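Local coordinates for protein endo-1,4-beta-xylanase D (Paenibacillus polymyxa, PDB 1UX7) that binds xylotriose, and probably xylan chains, through a calcium-dependent family 36 carbohydrate-binding module of a modular xylanase, at residues A[13-18]-A[28-33]; A[58-63]-A[109-114]. All coordinates share one frame; numbering follows the deposited sequence.

Overall arrangement
From the N terminus, the chain leaves strand 10-12 and enters 13-18; contact 1 then closes a short loop, nine residues long, when 28-33 comes back beside it just before strand 34-41. Contact 2 follows in series: 58-63, in strand 59-66, waits 45 residues for 109-114, so the two loops neither nest nor cross. Contact 1 joins the loops beside the bound xylose units, and contact 2 packs the two sheets of the beta-sandwich face to face. Their centres lie about 11 Å apart. They meet where Leu28 N lies 2.8 Å from Ala111 O, a probable hydrogen bond, and at a calcium ion bound by Tyr29, Trp109 and Asp110.

Contact 1 of 2, residues A[13-18]-A[28-33]; sequences GTYAGK and LYANAD. With CA (calcium ion), chain C; XYP (beta-D-xylopyranose), chain B; XYP (beta-D-xylopyranose), chain D.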
ATOM      1  N   GLY A  13       4.447  -4.489 -12.048  1.00 16.76           N
ATOM      2  CA  GLY A  13       5.765  -4.941 -11.651  1.00 17.94           C
ATOM      3  C   GLY A  13       6.018  -6.351 -12.127  1.00 18.96           C
ATOM      4  O   GLY A  13       5.110  -7.068 -12.537  1.00 19.01           O
ATOM      5  N   THR A  14       7.268  -6.765 -12.035  1.00 20.75           N
ATOM      6  CA  THR A  14       7.652  -8.111 -12.438  1.00 22.34           C
ATOM      7  C   THR A  14       6.845  -9.246 -11.816  1.00 22.10           C
ATOM      8  O   THR A  14       6.454 -10.185 -12.515  1.00 23.06           O
ATOM      9  CB  THR A  14       9.144  -8.297 -12.143  1.00 23.17           C
ATOM     10  OG1 THR A  14       9.883  -7.307 -12.861  1.00 25.00           O
ATOM     11  CG2 THR A  14       9.665  -9.647 -12.687  1.00 24.63           C
ATOM     12  N   TYR A  15       6.592  -9.169 -10.505  1.00 21.22           N
ATOM     13  CA  TYR A  15       6.060 -10.313  -9.767  1.00 20.57           C
ATOM     14  C   TYR A  15       4.716 -10.103  -9.079  1.00 18.85           C
ATOM     15  O   TYR A  15       4.091 -11.068  -8.665  1.00 19.50           O
ATOM     16  CB  TYR A  15       7.060 -10.750  -8.689  1.00 20.91           C
ATOM     17  CG  TYR A  15       8.390 -11.187  -9.226  1.00 23.43           C
ATOM     18  CD1 TYR A  15       8.511 -12.371  -9.928  1.00 24.04           C
ATOM     19  CD2 TYR A  15       9.519 -10.418  -9.026  1.00 25.05           C
ATOM     20  CE1 TYR A  15       9.738 -12.788 -10.413  1.00 25.76           C
ATOM     21  CE2 TYR A  15      10.754 -10.813  -9.519  1.00 27.31           C
ATOM     22  CZ  TYR A  15      10.850 -11.997 -10.218  1.00 27.23           C
ATOM     23  OH  TYR A  15      12.080 -12.393 -10.701  1.00 29.75           O
ATOM     24  N   ALA A  16       4.270  -8.857  -8.947  1.00 17.63           N
ATOM     25  CA  ALA A  16       3.063  -8.601  -8.163  1.00 16.59           C
ATOM     26  C   ALA A  16       1.878  -9.414  -8.658  1.00 16.21           C
ATOM     27  O   ALA A  16       1.672  -9.583  -9.879  1.00 16.62           O
ATOM     28  CB  ALA A  16       2.721  -7.147  -8.182  1.00 16.24           C
ATOM     29  N   GLY A  17       1.098  -9.922  -7.717  1.00 15.42           N
ATOM     30  CA  GLY A  17      -0.095 -10.662  -8.030  1.00 15.07           C
ATOM     31  C   GLY A  17      -1.045 -10.815  -6.881  1.00 15.08           C
ATOM     32  O   GLY A  17      -0.684 -10.614  -5.733  1.00 15.34           O
ATOM     33  N   LYS A  18      -2.267 -11.208  -7.180  1.00 15.78           N
ATOM     34  CA  LYS A  18      -3.283 -11.379  -6.163  1.00 16.51           C
ATOM     35  C   LYS A  18      -2.962 -12.537  -5.226  1.00 16.50           C
ATOM     36  O   LYS A  18      -2.257 -13.490  -5.607  1.00 18.30           O
ATOM     37  CB  LYS A  18      -4.629 -11.612  -6.825  1.00 16.60           C
ATOM     38  CG  LYS A  18      -5.150 -10.394  -7.524  1.00 18.00           C
ATOM     39  CD  LYS A  18      -6.518 -10.614  -8.084  1.00 20.81           C
ATOM     40  CE  LYS A  18      -6.965  -9.424  -8.889  1.00 22.77           C
ATOM     41  NZ  LYS A  18      -8.346  -9.645  -9.377  1.00 24.97           N
ATOM     42  N   LEU A  28       3.337  -8.025  -3.039  1.00 10.10           N
ATOM     43  CA  LEU A  28       4.428  -7.309  -3.667  1.00 10.73           C
ATOM     44  C   LEU A  28       5.707  -8.022  -3.240  1.00 11.44           C
ATOM     45  O   LEU A  28       5.947  -8.240  -2.055  1.00 11.44           O
ATOM     46  CB  LEU A  28       4.431  -5.844  -3.250  1.00 10.86           C
ATOM     47  CG  LEU A  28       3.114  -5.084  -3.326  1.00  9.91           C
ATOM     48  CD1 LEU A  28       3.348  -3.677  -2.846  1.00 10.88           C
ATOM     49  CD2 LEU A  28       2.544  -5.096  -4.723  1.00 10.93           C
ATOM     50  N   TYR A  29       6.513  -8.438  -4.216  1.00 12.48           N
ATOM     51  CA  TYR A  29       7.658  -9.314  -3.969  1.00 13.26           C
ATOM     52  C   TYR A  29       9.000  -8.611  -4.164  1.00 14.32           C
ATOM     53  O   TYR A  29       9.943  -8.768  -3.352  1.00 15.14           O
ATOM     54  CB  TYR A  29       7.581 -10.531  -4.908  1.00 13.67           C
ATOM     55  CG  TYR A  29       6.346 -11.391  -4.763  1.00 13.67           C
ATOM     56  CD1 TYR A  29       6.316 -12.444  -3.840  1.00 14.26           C
ATOM     57  CD2 TYR A  29       5.216 -11.180  -5.538  1.00 13.00           C
ATOM     58  CE1 TYR A  29       5.205 -13.232  -3.700  1.00 14.69           C
ATOM     59  CE2 TYR A  29       4.112 -11.980  -5.417  1.00 13.74           C
ATOM     60  CZ  TYR A  29       4.106 -13.013  -4.494  1.00 14.73           C
ATOM     61  OH  TYR A  29       2.979 -13.799  -4.365  1.00 18.28           O
ATOM     62  N   ALA A  30       9.108  -7.849  -5.255  1.00 14.97           N
ATOM     63  CA  ALA A  30      10.346  -7.176  -5.629  1.00 14.86           C
ATOM     64  C   ALA A  30      10.156  -5.689  -5.767  1.00 14.68           C
ATOM     65  O   ALA A  30       9.022  -5.214  -5.941  1.00 14.22           O
ATOM     66  CB  ALA A  30      10.865  -7.738  -6.971  1.00 15.86           C
ATOM     67  N   ASN A  31      11.252  -4.932  -5.739  1.00 14.86           N
ATOM     68  CA  ASN A  31      11.180  -3.502  -5.974  1.00 15.98           C
ATOM     69  C   ASN A  31      10.515  -3.198  -7.307  1.00 16.34           C
ATOM     70  O   ASN A  31      10.694  -3.927  -8.276  1.00 17.01           O
ATOM     71  CB  ASN A  31      12.560  -2.845  -5.873  1.00 16.03           C
ATOM     72  CG  ASN A  31      13.077  -2.826  -4.448  1.00 17.36           C
ATOM     73  OD1 ASN A  31      12.295  -2.743  -3.493  1.00 15.00           O
ATOM     74  ND2 ASN A  31      14.393  -2.906  -4.289  1.00 20.79           N
ATOM     75  N   ALA A  32       9.688  -2.154  -7.277  1.00 16.55           N
ATOM     76  CA  ALA A  32       8.884  -1.674  -8.393  1.00 16.73           C
ATOM     77  C   ALA A  32       7.620  -2.485  -8.591  1.00 15.61           C
ATOM     78  O   ALA A  32       6.887  -2.211  -9.528  1.00 16.25           O
ATOM     79  CB  ALA A  32       9.690  -1.629  -9.684  1.00 17.60           C
ATOM     80  N   ASP A  33       7.361  -3.486  -7.740  1.00 14.21           N
ATOM     81  CA  ASP A  33       6.049  -4.129  -7.683  1.00 12.75           C
ATOM     82  C   ASP A  33       5.145  -3.089  -6.998  1.00 11.54           C
ATOM     83  O   ASP A  33       5.578  -2.392  -6.059  1.00 11.79           O
ATOM     84  CB  ASP A  33       6.019  -5.413  -6.839  1.00 12.46           C
ATOM     85  CG  ASP A  33       6.474  -6.657  -7.584  1.00 14.21           C
ATOM     86  OD1 ASP A  33       6.616  -6.663  -8.849  1.00 15.39           O
ATOM     87  OD2 ASP A  33       6.661  -7.736  -6.960  1.00 13.55           O
TER
HETATM   88 CA    CA C1134      10.839 -10.160  -1.699  1.00 15.40          CA
HETATM   89  C1  XYP B   3       9.815 -14.246  -6.633  1.00 30.15           C
HETATM   90  C2  XYP B   3       9.762 -15.739  -6.800  1.00 31.75           C
HETATM   91  C3  XYP B   3       8.554 -16.201  -7.619  1.00 33.48           C
HETATM   92  C4  XYP B   3       7.275 -15.548  -7.073  1.00 33.88           C
HETATM   93  C5  XYP B   3       7.521 -14.058  -6.944  1.00 33.20           C
HETATM   94  O2  XYP B   3      10.977 -16.172  -7.374  1.00 31.81           O
HETATM   95  O3  XYP B   3       8.483 -17.619  -7.566  1.00 34.68           O
HETATM   96  O4  XYP B   3       6.127 -15.707  -7.886  1.00 35.65           O
HETATM   97  O5  XYP B   3       8.631 -13.837  -6.114  1.00 31.99           O
HETATM   98  C1  XYP D   2      13.719 -10.909  -5.452  1.00 24.64           C
HETATM   99  C2  XYP D   2      12.526 -10.813  -4.515  1.00 22.74           C
HETATM  100  C3  XYP D   2      11.778 -12.144  -4.424  1.00 23.53           C
HETATM  101  C4  XYP D   2      11.436 -12.680  -5.807  1.00 24.51           C
HETATM  102  C5  XYP D   2      12.727 -12.697  -6.614  1.00 24.46           C
HETATM  103  O2  XYP D   2      12.870 -10.336  -3.227  1.00 20.56           O
HETATM  104  O3  XYP D   2      10.591 -11.971  -3.669  1.00 21.08           O
HETATM  105  O4  XYP D   2      10.891 -13.982  -5.721  1.00 25.80           O
HETATM  106  O5  XYP D   2      13.274 -11.394  -6.639  1.00 24.24           O
HETATM  107  O   HOH W   1       9.080  -5.689  -9.870  1.00 21.97           O
HETATM  108  O   HOH W   2       0.685 -13.586  -6.065  1.00 23.27           O
HETATM  109  O   HOH W   3      12.133 -11.879  -0.566  1.00 19.25           O
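Tyr15 and Tyr29 meet beside the sugar: Tyr15 CB lies 3.7 Å from Tyr29 CD2, and each ring offers a face to the chain B xylose. Its C5 sits 3.6 Å above the Tyr29 plane. In Tyr29, CG stands anti to the carbonyl carbon (chi1 -60°), which puts the ring alongside Tyr15 CB and the sugar. The Tyr15 face that receives this unit also receives C4 of the chain D xylose, while Thr14 CG2 covers the centre of the other. At the edge of the Tyr15 ring, CD2 touches Ala30 CB at 3.6 Å. This is the xylotriose site, and probably where the module meets xylan, on loops at one end of the beta-sandwich; its calcium ion is bound by Tyr29 O at 2.3 Å and by O2 and O3 of the chain D xylose, and Asp105, Trp109 and Asp110 add protein ligands. Behind the tyrosines stands the buried Asp33 carboxylate. Its OD1 accepts Tyr15 N at 3.0 Å through the syn lone pair (N-H...O 164°). OD2 takes two more amides, Tyr29 N by its anti lone pair and Ala30 N from well above the carboxylate plane. An alanine in place of Asp33 would probably leave these three amides without their acceptor and let the two tyrosine backbones drift apart. The type II turn Ala30-Asp33 brings Asn31 O to water 1, which links it to Thr14 N and Asp33 OD1.

Contact 2 of 2, residues A[58-63]-A[109-114]; sequences GTAKVD and WDAYVD. With CA (calcium ion), chain E; CA (calcium ion), chain C.
Ala60 lies over one face of the Trp109 indole in a CH-pi contact: its CA is 3.6 Å from the centroid of the six-membered ring and 14° off the normal. The backbone on both sides of Ala60 shares that face, with Thr59 O 3.2 Å above the indole plane and Lys61 N 3.4 Å from Trp109 CH2. With chi1 at 46°, Trp109 CG sits between its own backbone N and carbonyl carbon, a turn that lays the indole face against Thr59-Lys61. The aliphatic contacts follow: Ala60 CB meets Ala111 CB at 3.8 Å, Val62 CG2 reaches the same methyl at 3.7 Å, and Val113 CG2 lies a little farther from Val62 CG2. Strands 59-63 and 111-114 belong to opposite sheets of the beta-sandwich and run 57° apart, with Leu100 also touching both valines. Metal bonds belong to 109-114 alone: Trp109 O and Asp110 OD1 bind one calcium ion, each at 2.4 Å, and Asp114 binds another through O and OD1, with Glu5, Glu7 and Asp24. With no hydrogen bond across it, the contact rests on the CH-pi contact, backbone laid on the indole face and aliphatic packing, and the calcium ligands Trp109 O and Asp110 OD1 probably owe their position in part to the Trp109 ring on Ala60.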
ATOM      1  N   GLY A  58      10.017 -10.912   9.409  1.00 14.27           N
ATOM      2  CA  GLY A  58      10.593  -9.650   9.043  1.00 13.58           C
ATOM      3  C   GLY A  58       9.578  -8.544   8.799  1.00 12.80           C
ATOM      4  O   GLY A  58       8.373  -8.758   8.853  1.00 12.29           O
ATOM      5  N   THR A  59      10.107  -7.350   8.615  1.00 13.61           N
ATOM      6  CA  THR A  59       9.332  -6.119   8.491  1.00 13.50           C
ATOM      7  C   THR A  59       9.249  -5.704   7.017  1.00 13.42           C
ATOM      8  O   THR A  59      10.229  -5.251   6.415  1.00 14.89           O
ATOM      9  CB  THR A  59       9.990  -4.991   9.278  1.00 14.16           C
ATOM     10  OG1 THR A  59      10.097  -5.341  10.673  1.00 14.95           O
ATOM     11  CG2 THR A  59       9.131  -3.741   9.253  1.00 14.74           C
ATOM     12  N   ALA A  60       8.068  -5.875   6.447  1.00 12.13           N
ATOM     13  CA  ALA A  60       7.789  -5.481   5.072  1.00 11.63           C
ATOM     14  C   ALA A  60       7.466  -3.995   5.051  1.00 12.27           C
ATOM     15  O   ALA A  60       6.681  -3.524   5.835  1.00 13.98           O
ATOM     16  CB  ALA A  60       6.646  -6.296   4.519  1.00 11.53           C
ATOM     17  N   LYS A  61       8.059  -3.257   4.135  1.00 11.71           N
ATOM     18  CA  LYS A  61       7.877  -1.811   4.063  1.00 12.31           C
ATOM     19  C   LYS A  61       7.271  -1.451   2.720  1.00 11.54           C
ATOM     20  O   LYS A  61       7.760  -1.888   1.684  1.00 11.69           O
ATOM     21  CB  LYS A  61       9.225  -1.108   4.179  1.00 13.54           C
ATOM     22  CG  LYS A  61       9.140   0.379   4.165  1.00 17.13           C
ATOM     23  CD  LYS A  61      10.460   0.994   4.627  1.00 21.58           C
ATOM     24  CE  LYS A  61      10.449   2.498   4.530  1.00 25.68           C
ATOM     25  NZ  LYS A  61      11.364   2.954   3.459  1.00 29.65           N
ATOM     26  N   VAL A  62       6.203  -0.666   2.742  1.00 10.64           N
ATOM     27  CA  VAL A  62       5.461  -0.276   1.553  1.00 10.97           C
ATOM     28  C   VAL A  62       5.394   1.255   1.490  1.00 10.44           C
ATOM     29  O   VAL A  62       4.913   1.869   2.408  1.00 11.37           O
ATOM     30  CB  VAL A  62       4.033  -0.874   1.615  1.00 11.31           C
ATOM     31  CG1 VAL A  62       3.262  -0.512   0.388  1.00 13.40           C
ATOM     32  CG2 VAL A  62       4.101  -2.420   1.830  1.00 12.19           C
ATOM     33  N   ASP A  63       5.882   1.857   0.405  1.00  9.89           N
ATOM     34  CA  ASP A  63       5.788   3.288   0.183  1.00 10.40           C
ATOM     35  C   ASP A  63       4.416   3.699  -0.309  1.00  9.93           C
ATOM     36  O   ASP A  63       3.833   2.981  -1.117  1.00 10.95           O
ATOM     37  CB  ASP A  63       6.810   3.745  -0.865  1.00 11.86           C
ATOM     38  CG  ASP A  63       8.230   3.832  -0.320  1.00 15.21           C
ATOM     39  OD1 ASP A  63       8.421   3.641   0.906  1.00 18.45           O
ATOM     40  OD2 ASP A  63       9.208   4.070  -1.078  1.00 18.39           O
ATOM     41  N   TRP A 109      12.000 -10.521   2.538  1.00 13.63           N
ATOM     42  CA  TRP A 109      10.545 -10.545   2.827  1.00 13.28           C
ATOM     43  C   TRP A 109       9.775 -10.155   1.585  1.00 12.90           C
ATOM     44  O   TRP A 109      10.357  -9.659   0.597  1.00 13.05           O
ATOM     45  CB  TRP A 109      10.159  -9.590   3.987  1.00 12.88           C
ATOM     46  CG  TRP A 109      10.751  -8.246   3.898  1.00 12.74           C
ATOM     47  CD1 TRP A 109      11.855  -7.820   4.555  1.00 14.41           C
ATOM     48  CD2 TRP A 109      10.325  -7.138   3.082  1.00 11.74           C
ATOM     49  NE1 TRP A 109      12.151  -6.522   4.217  1.00 13.68           N
ATOM     50  CE2 TRP A 109      11.220  -6.077   3.318  1.00 12.16           C
ATOM     51  CE3 TRP A 109       9.266  -6.925   2.186  1.00 11.10           C
ATOM     52  CZ2 TRP A 109      11.108  -4.842   2.684  1.00 11.85           C
ATOM     53  CZ3 TRP A 109       9.145  -5.690   1.571  1.00 10.73           C
ATOM     54  CH2 TRP A 109      10.076  -4.669   1.813  1.00 11.78           C
ATOM     55  N   ASP A 110       8.471 -10.415   1.638  1.00 12.89           N
ATOM     56  CA  ASP A 110       7.493  -9.897   0.694  1.00 12.09           C
ATOM     57  C   ASP A 110       6.421  -9.159   1.493  1.00 11.26           C
ATOM     58  O   ASP A 110       6.281  -9.385   2.687  1.00 10.50           O
ATOM     59  CB  ASP A 110       6.859 -11.033  -0.096  1.00 12.65           C
ATOM     60  CG  ASP A 110       7.893 -11.914  -0.771  1.00 14.71           C
ATOM     61  OD1 ASP A 110       8.811 -11.310  -1.361  1.00 14.89           O
ATOM     62  OD2 ASP A 110       7.842 -13.170  -0.771  1.00 16.87           O
ATOM     63  N   ALA A 111       5.696  -8.267   0.825  1.00 10.26           N
ATOM     64  CA  ALA A 111       4.659  -7.458   1.457  1.00  9.67           C
ATOM     65  C   ALA A 111       3.302  -7.892   0.935  1.00  9.12           C
ATOM     66  O   ALA A 111       3.101  -8.028  -0.270  1.00 10.78           O
ATOM     67  CB  ALA A 111       4.883  -5.998   1.166  1.00  9.67           C
ATOM     68  N   TYR A 112       2.348  -8.068   1.825  1.00  8.56           N
ATOM     69  CA  TYR A 112       0.978  -8.393   1.477  1.00  8.56           C
ATOM     70  C   TYR A 112       0.123  -7.190   1.838  1.00  8.28           C
ATOM     71  O   TYR A 112       0.222  -6.656   2.936  1.00  8.65           O
ATOM     72  CB  TYR A 112       0.525  -9.628   2.248  1.00  9.29           C
ATOM     73  CG  TYR A 112       1.340 -10.889   2.030  1.00 10.67           C
ATOM     74  CD1 TYR A 112       2.101 -11.104   0.879  1.00 11.97           C
ATOM     75  CD2 TYR A 112       1.342 -11.885   3.005  1.00 11.59           C
ATOM     76  CE1 TYR A 112       2.822 -12.292   0.711  1.00 12.50           C
ATOM     77  CE2 TYR A 112       2.043 -13.055   2.844  1.00 12.36           C
ATOM     78  CZ  TYR A 112       2.776 -13.257   1.684  1.00 13.97           C
ATOM     79  OH  TYR A 112       3.487 -14.431   1.543  1.00 15.95           O
ATOM     80  N   VAL A 113      -0.681  -6.745   0.890  1.00  8.33           N
ATOM     81  CA  VAL A 113      -1.506  -5.548   1.040  1.00  9.15           C
ATOM     82  C   VAL A 113      -2.982  -5.896   0.838  1.00  8.06           C
ATOM     83  O   VAL A 113      -3.335  -6.516  -0.153  1.00  8.69           O
ATOM     84  CB  VAL A 113      -1.055  -4.443   0.053  1.00 10.35           C
ATOM     85  CG1 VAL A 113      -1.863  -3.201   0.248  1.00 11.94           C
ATOM     86  CG2 VAL A 113       0.440  -4.136   0.232  1.00 13.93           C
ATOM     87  N   ASP A 114      -3.829  -5.489   1.789  1.00  7.87           N
ATOM     88  CA  ASP A 114      -5.254  -5.852   1.818  1.00  8.63           C
ATOM     89  C   ASP A 114      -6.138  -4.724   1.253  1.00  8.25           C
ATOM     90  O   ASP A 114      -6.908  -4.953   0.324  1.00  9.11           O
ATOM     91  CB  ASP A 114      -5.603  -6.188   3.271  1.00  8.67           C
ATOM     92  CG  ASP A 114      -7.002  -6.655   3.460  1.00 10.94           C
ATOM     93  OD1 ASP A 114      -7.731  -6.805   2.467  1.00 11.56           O
ATOM     94  OD2 ASP A 114      -7.439  -6.867   4.610  1.00 12.61           O
TER
HETATM   95 CA    CA E1135      -8.594  -6.830   0.345  1.00 11.27          CA
HETATM   96 CA    CA C1134      10.839 -10.160  -1.699  1.00 15.40          CA
HETATM   97  O   HOH W   3      12.133 -11.879  -0.566  1.00 19.25           O
HETATM   98  O   HOH W   4     -10.321  -8.051   1.470  1.00 14.67           O